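2'-deoxycytidine 5'-triphosphate deaminase (Agrobacterium tumefaciens, PDB 2R9Q) probably catalyses the hydrolytic deamination of dCTP to dUTP, a step that supplies precursor for thymidine nucleotides. Local coordinates at residues L204-K209 and Y261-R266; E98-P103 and A138-P143. All coordinates share one frame; numbering follows the deposited sequence.

Following the chain from the N terminus, interaction 2 comes first: strand 91-101 runs out at residues 98-103, and the chain returns at 138-143 to pair with it, closing a loop that holds strand 106-112, helix 114-118, strand 121-127 and strand 135-136. Interaction 1 opens only after that loop has closed, joining 204-209 to 261-266 across an excursion of 51 residues that contains no helix. The two contacts are therefore in series, neither nested nor crossed. The centres of interactions 1 and 2 are about 38 Å apart, on opposite sides of the chain's centre. Interaction 2 pairs the end of 91-101 with the chain leading into 143-150; interaction 1 links the sheet of 202-205 to that of 261-269.

Interaction 1 of 2, residues L204-K209 and Y261-R266; sequences LSIDLK and YILVSR
Arg-266 grips the hydroxyl of Ser-205 side-on. Arg-266 NE lies 2.9 Å from Ser-205 OG, and NH2 makes a longer, more bent bond to the same atom, both with OG close to the guanidinium plane. A bend at chi3 (-51°) turns NE toward the serine, whose small polar side chain lets the long arginine lie close. Ser-205 OG also bonds Glu-267, so the hydroxyl joins the two charged residues. The backbones reinforce this grip: Arg-266 N donates to Ser-205 O at 2.8 Å, and Ser-265 CA makes a CH...O contact with the same carbonyl.

Asp-207 and Arg-266 cross at about a right angle, meeting through aliphatic carbon, Asp-207 CB to Arg-266 CG, 3.5 Å. The carboxylate is turned elsewhere: OD2 forms a salt bridge with Arg-312, while Asp-207 OD1 accepts from Lys-209 N at 3.1 Å, an Asx turn that aspartate suits because its short side chain reaches the backbone two residues on. Asp-207 N in turn donates to Val-264 O at 2.9 Å in a nearly straight bond. A water bridges the same two residues, giving a hydrogen to Asp-207 O and accepting one from Val-264 N.

On the apolar side, Ile-206 and Leu-263 cross obliquely. Ile-206 CG1 is anti to the backbone N (chi1 -153°), and beyond it Ile-206 CD1 packs 3.8 Å from Leu-263 CB. Leu-208 CD1 adds a looser touch on Leu-263 CD2, and Leu-326 of strand 324-327 touches all three, whose branched side chains suit this buried setting. A single bridge, Ile-206 with Ser-265, joins backbones whose directions differ by 111°, where residues 205-207 run past the corner at Arg-266. It links two antiparallel sheets, one pairing 202-205 with 331-339, the other 261-269 with 216-221 and 311-319, in the dUTPase-clan C-terminal region.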
loop_
_atom_site.group_PDB
_atom_site.type_symbol
_atom_site.label_atom_id
_atom_site.label_comp_id
_atom_site.label_asym_id
_atom_site.label_seq_id
_atom_site.Cartn_x
_atom_site.Cartn_y
_atom_site.Cartn_z
ATOM N N LEU B 204 8.372 -30.971 0.827
ATOM C CA LEU B 204 9.414 -30.090 0.345
ATOM C C LEU B 204 9.715 -29.027 1.398
ATOM O O LEU B 204 8.817 -28.389 1.932
ATOM C CB LEU B 204 9.022 -29.478 -1.011
ATOM C CG LEU B 204 8.949 -30.484 -2.195
ATOM C CD1 LEU B 204 8.212 -29.937 -3.385
ATOM C CD2 LEU B 204 10.292 -30.986 -2.623
ATOM N N SER B 205 10.990 -28.854 1.702
ATOM C CA SER B 205 11.410 -27.891 2.691
ATOM C C SER B 205 12.302 -26.826 2.046
ATOM O O SER B 205 12.844 -27.028 0.974
ATOM C CB SER B 205 12.113 -28.591 3.862
ATOM O OG SER B 205 13.250 -29.283 3.417
ATOM N N ILE B 206 12.426 -25.689 2.729
ATOM C CA ILE B 206 13.076 -24.519 2.158
ATOM C C ILE B 206 14.571 -24.469 2.465
ATOM O O ILE B 206 14.980 -24.691 3.586
ATOM C CB ILE B 206 12.341 -23.186 2.578
ATOM C CG1 ILE B 206 12.570 -22.102 1.524
ATOM C CG2 ILE B 206 12.728 -22.739 3.967
ATOM C CD1 ILE B 206 11.651 -22.265 0.310
ATOM N N ASP B 207 15.373 -24.173 1.448
ATOM C CA ASP B 207 16.798 -23.997 1.607
ATOM C C ASP B 207 17.143 -22.525 1.715
ATOM O O ASP B 207 17.097 -21.793 0.725
ATOM C CB ASP B 207 17.539 -24.583 0.425
ATOM C CG ASP B 207 19.009 -24.810 0.713
ATOM O OD1 ASP B 207 19.655 -24.004 1.442
ATOM O OD2 ASP B 207 19.518 -25.831 0.205
ATOM N N LEU B 208 17.526 -22.113 2.914
ATOM C CA LEU B 208 17.893 -20.740 3.215
ATOM C C LEU B 208 19.398 -20.593 3.591
ATOM O O LEU B 208 19.830 -19.558 4.074
ATOM C CB LEU B 208 16.971 -20.234 4.341
ATOM C CG LEU B 208 15.780 -19.340 4.017
ATOM C CD1 LEU B 208 15.366 -19.415 2.565
ATOM C CD2 LEU B 208 14.602 -19.645 4.960
ATOM N N LYS B 209 20.185 -21.635 3.335
ATOM C CA LYS B 209 21.617 -21.641 3.689
ATOM C C LYS B 209 22.461 -20.883 2.664
ATOM O O LYS B 209 23.429 -20.208 3.031
ATOM C CB LYS B 209 22.149 -23.063 3.911
ATOM C CG LYS B 209 22.683 -23.325 5.322
ATOM C CD LYS B 209 21.592 -23.673 6.329
ATOM C CE LYS B 209 22.157 -24.046 7.692
ATOM N NZ LYS B 209 22.838 -22.894 8.384
ATOM N N TYR B 261 8.714 -13.667 -3.323
ATOM C CA TYR B 261 10.019 -14.246 -3.171
ATOM C C TYR B 261 10.133 -15.491 -4.057
ATOM O O TYR B 261 9.254 -16.335 -4.063
ATOM C CB TYR B 261 10.291 -14.611 -1.698
ATOM C CG TYR B 261 10.281 -13.442 -0.727
ATOM C CD1 TYR B 261 11.461 -12.796 -0.385
ATOM C CD2 TYR B 261 9.109 -12.973 -0.190
ATOM C CE1 TYR B 261 11.468 -11.714 0.464
ATOM C CE2 TYR B 261 9.104 -11.898 0.663
ATOM C CZ TYR B 261 10.299 -11.251 1.010
ATOM O OH TYR B 261 10.302 -10.143 1.918
ATOM N N ILE B 262 11.223 -15.602 -4.807
ATOM C CA ILE B 262 11.525 -16.826 -5.551
ATOM C C ILE B 262 12.626 -17.529 -4.778
ATOM O O ILE B 262 13.735 -17.023 -4.638
ATOM C CB ILE B 262 11.978 -16.575 -7.029
ATOM C CG1 ILE B 262 10.871 -15.902 -7.832
ATOM C CG2 ILE B 262 12.375 -17.871 -7.697
ATOM C CD1 ILE B 262 11.371 -15.274 -9.128
ATOM N N LEU B 263 12.281 -18.711 -4.288
ATOM C CA LEU B 263 13.116 -19.467 -3.396
ATOM C C LEU B 263 13.241 -20.911 -3.861
ATOM O O LEU B 263 12.557 -21.351 -4.795
ATOM C CB LEU B 263 12.558 -19.381 -1.966
ATOM C CG LEU B 263 12.494 -17.999 -1.309
ATOM C CD1 LEU B 263 11.693 -18.100 -0.032
ATOM C CD2 LEU B 263 13.900 -17.433 -1.067
ATOM N N VAL B 264 14.140 -21.645 -3.206
ATOM C CA VAL B 264 14.468 -23.012 -3.608
ATOM C C VAL B 264 14.323 -24.065 -2.477
ATOM O O VAL B 264 14.648 -23.827 -1.322
ATOM C CB VAL B 264 15.860 -23.080 -4.412
ATOM C CG1 VAL B 264 16.787 -21.977 -4.016
ATOM C CG2 VAL B 264 16.521 -24.431 -4.288
ATOM N N SER B 265 13.783 -25.214 -2.856
ATOM C CA SER B 265 13.702 -26.389 -2.001
ATOM C C SER B 265 15.072 -26.988 -1.633
ATOM O O SER B 265 15.999 -26.969 -2.433
ATOM C CB SER B 265 12.821 -27.465 -2.664
ATOM O OG SER B 265 13.480 -28.169 -3.697
ATOM N N ARG B 266 15.187 -27.529 -0.426
ATOM C CA ARG B 266 16.381 -28.304 -0.058
ATOM C C ARG B 266 16.420 -29.616 -0.840
ATOM O O ARG B 266 17.474 -30.014 -1.331
ATOM C CB ARG B 266 16.412 -28.619 1.433
ATOM C CG ARG B 266 16.571 -27.417 2.325
ATOM C CD ARG B 266 16.955 -27.827 3.733
ATOM N NE ARG B 266 16.042 -28.844 4.196
ATOM C CZ ARG B 266 16.365 -29.884 4.953
ATOM N NH1 ARG B 266 17.615 -30.097 5.377
ATOM N NH2 ARG B 266 15.413 -30.734 5.277
HETATM O O HOH W 1 15.768 -20.494 -1.201
#

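Interaction 2 of 2, residues E98-P103 and A138-P143; sequences ESLALP and AGYTGP
Leu-100 and Gly-142 form an antiparallel hydrogen-bonded pair at the heart of this contact. Leu-100 N donates to Gly-142 O at 2.9 Å in an almost straight bond (176°), and Gly-142 N returns one to Leu-100 O. Farther along, Leu-102 N donates to Tyr-140 O at 2.9 Å, approaching from above the carbonyl plane. Thr-141 CA and Gly-139 CA add CH...O contacts to Leu-100 O and Leu-102 O, respectively.

Leu-100 and Tyr-140 cross at about a right angle, Leu-100 CD1 meeting Tyr-140 CD2 at the ring edge, 4.1 Å away. Leu-102 CB packs 3.4 Å from Tyr-140 O, beside the bond its own backbone makes. Ala-101 forms a non-hydrogen-bonded antiparallel pair with Thr-141, their CA atoms 4.1 Å apart; the alanine's small methyl fits so close an approach, and the threonine suits the exposed side of the pair.

Chi1 of Tyr-140 (177°) sends CG away from the backbone N. The far end is then held by the hydroxyl: Tyr-140 OH donates to Pro-143 O at 2.8 Å, with that oxygen in the ring plane, and Asp-128 N also bonds it. The ring thus spans Gly-142, where a CB would run into Tyr-140 OH. Glycine also accommodates the unusual backbone there (phi 156°) and the positive phi at Gly-139.

Leu-100 and Leu-102 pack against Phe-168 of strand 162-170 and Ile-136 of strand 135-136, joining the end of this strand to the other sheet of the N-terminal region. On its other side the strand's Ser-99 and Ala-101 bond the backbones of Lys-28 and Lys-26, so this end lies between strand 27-28 and the chain leading into strand 143-150.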
loop_
_atom_site.group_PDB
_atom_site.type_symbol
_atom_site.label_atom_id
_atom_site.label_comp_id
_atom_site.label_asym_id
_atom_site.label_seq_id
_atom_site.Cartn_x
_atom_site.Cartn_y
_atom_site.Cartn_z
ATOM N N GLU B 98 -8.185 -22.407 -27.191
ATOM C CA GLU B 98 -8.575 -23.807 -27.032
ATOM C C GLU B 98 -9.972 -23.975 -26.462
ATOM O O GLU B 98 -10.386 -23.230 -25.580
ATOM C CB GLU B 98 -7.574 -24.556 -26.167
ATOM C CG GLU B 98 -6.225 -24.761 -26.841
ATOM C CD GLU B 98 -5.456 -23.462 -27.034
ATOM O OE1 GLU B 98 -5.411 -22.633 -26.081
ATOM O OE2 GLU B 98 -4.910 -23.276 -28.137
ATOM N N SER B 99 -10.706 -24.939 -27.000
ATOM C CA SER B 99 -12.017 -25.317 -26.466
ATOM C C SER B 99 -12.144 -26.836 -26.419
ATOM O O SER B 99 -11.322 -27.563 -27.000
ATOM C CB SER B 99 -13.213 -24.606 -27.180
ATOM O OG SER B 99 -13.502 -25.042 -28.497
ATOM N N LEU B 100 -13.142 -27.296 -25.670
ATOM C CA LEU B 100 -13.254 -28.705 -25.337
ATOM C C LEU B 100 -14.599 -29.340 -25.730
ATOM O O LEU B 100 -15.630 -28.681 -25.768
ATOM C CB LEU B 100 -12.974 -28.919 -23.842
ATOM C CG LEU B 100 -11.589 -28.531 -23.302
ATOM C CD1 LEU B 100 -11.615 -28.598 -21.782
ATOM C CD2 LEU B 100 -10.441 -29.406 -23.895
ATOM N N ALA B 101 -14.519 -30.624 -26.080
ATOM C CA ALA B 101 -15.643 -31.559 -26.108
ATOM C C ALA B 101 -15.101 -32.896 -25.537
ATOM O O ALA B 101 -14.714 -33.808 -26.259
ATOM C CB ALA B 101 -16.170 -31.711 -27.512
ATOM N N LEU B 102 -15.036 -32.967 -24.213
ATOM C CA LEU B 102 -14.425 -34.090 -23.496
ATOM C C LEU B 102 -15.292 -35.378 -23.450
ATOM O O LEU B 102 -16.503 -35.314 -23.200
ATOM C CB LEU B 102 -14.089 -33.655 -22.062
ATOM C CG LEU B 102 -12.634 -33.306 -21.696
ATOM C CD1 LEU B 102 -11.890 -32.601 -22.811
ATOM C CD2 LEU B 102 -12.627 -32.491 -20.395
ATOM N N PRO B 103 -14.664 -36.553 -23.669
ATOM C CA PRO B 103 -15.288 -37.843 -23.329
ATOM C C PRO B 103 -15.829 -37.843 -21.896
ATOM O O PRO B 103 -15.154 -37.330 -21.007
ATOM C CB PRO B 103 -14.128 -38.838 -23.444
ATOM C CG PRO B 103 -13.173 -38.214 -24.403
ATOM C CD PRO B 103 -13.327 -36.719 -24.258
ATOM N N ALA B 138 -15.859 -33.755 -15.716
ATOM C CA ALA B 138 -15.886 -34.936 -16.572
ATOM C C ALA B 138 -16.882 -34.672 -17.673
ATOM O O ALA B 138 -18.013 -34.325 -17.394
ATOM C CB ALA B 138 -16.241 -36.205 -15.796
ATOM N N GLY B 139 -16.418 -34.760 -18.914
ATOM C CA GLY B 139 -17.281 -34.648 -20.075
ATOM C C GLY B 139 -17.586 -33.253 -20.572
ATOM O O GLY B 139 -18.460 -33.090 -21.403
ATOM N N TYR B 140 -16.832 -32.258 -20.104
ATOM C CA TYR B 140 -17.119 -30.860 -20.389
ATOM C C TYR B 140 -16.991 -30.545 -21.880
ATOM O O TYR B 140 -15.980 -30.855 -22.526
ATOM C CB TYR B 140 -16.202 -29.921 -19.557
ATOM C CG TYR B 140 -16.391 -28.422 -19.844
ATOM C CD1 TYR B 140 -17.442 -27.707 -19.265
ATOM C CD2 TYR B 140 -15.506 -27.726 -20.695
ATOM C CE1 TYR B 140 -17.619 -26.357 -19.550
ATOM C CE2 TYR B 140 -15.676 -26.395 -20.976
ATOM C CZ TYR B 140 -16.730 -25.704 -20.408
ATOM O OH TYR B 140 -16.909 -24.353 -20.684
ATOM N N THR B 141 -18.048 -29.915 -22.389
ATOM C CA THR B 141 -18.111 -29.326 -23.709
ATOM C C THR B 141 -18.260 -27.853 -23.519
ATOM O O THR B 141 -19.209 -27.410 -22.840
ATOM C CB THR B 141 -19.325 -29.798 -24.508
ATOM O OG1 THR B 141 -19.222 -31.203 -24.697
ATOM C CG2 THR B 141 -19.409 -29.107 -25.881
ATOM N N GLY B 142 -17.348 -27.092 -24.139
ATOM C CA GLY B 142 -17.404 -25.649 -24.064
ATOM C C GLY B 142 -16.110 -24.886 -24.270
ATOM O O GLY B 142 -15.056 -25.456 -24.561
ATOM N N PRO B 143 -16.201 -23.560 -24.125
ATOM C CA PRO B 143 -15.059 -22.677 -24.212
ATOM C C PRO B 143 -14.287 -22.615 -22.904
ATOM O O PRO B 143 -14.769 -23.074 -21.877
ATOM C CB PRO B 143 -15.700 -21.333 -24.525
ATOM C CG PRO B 143 -16.959 -21.397 -23.819
ATOM C CD PRO B 143 -17.439 -22.801 -23.893
#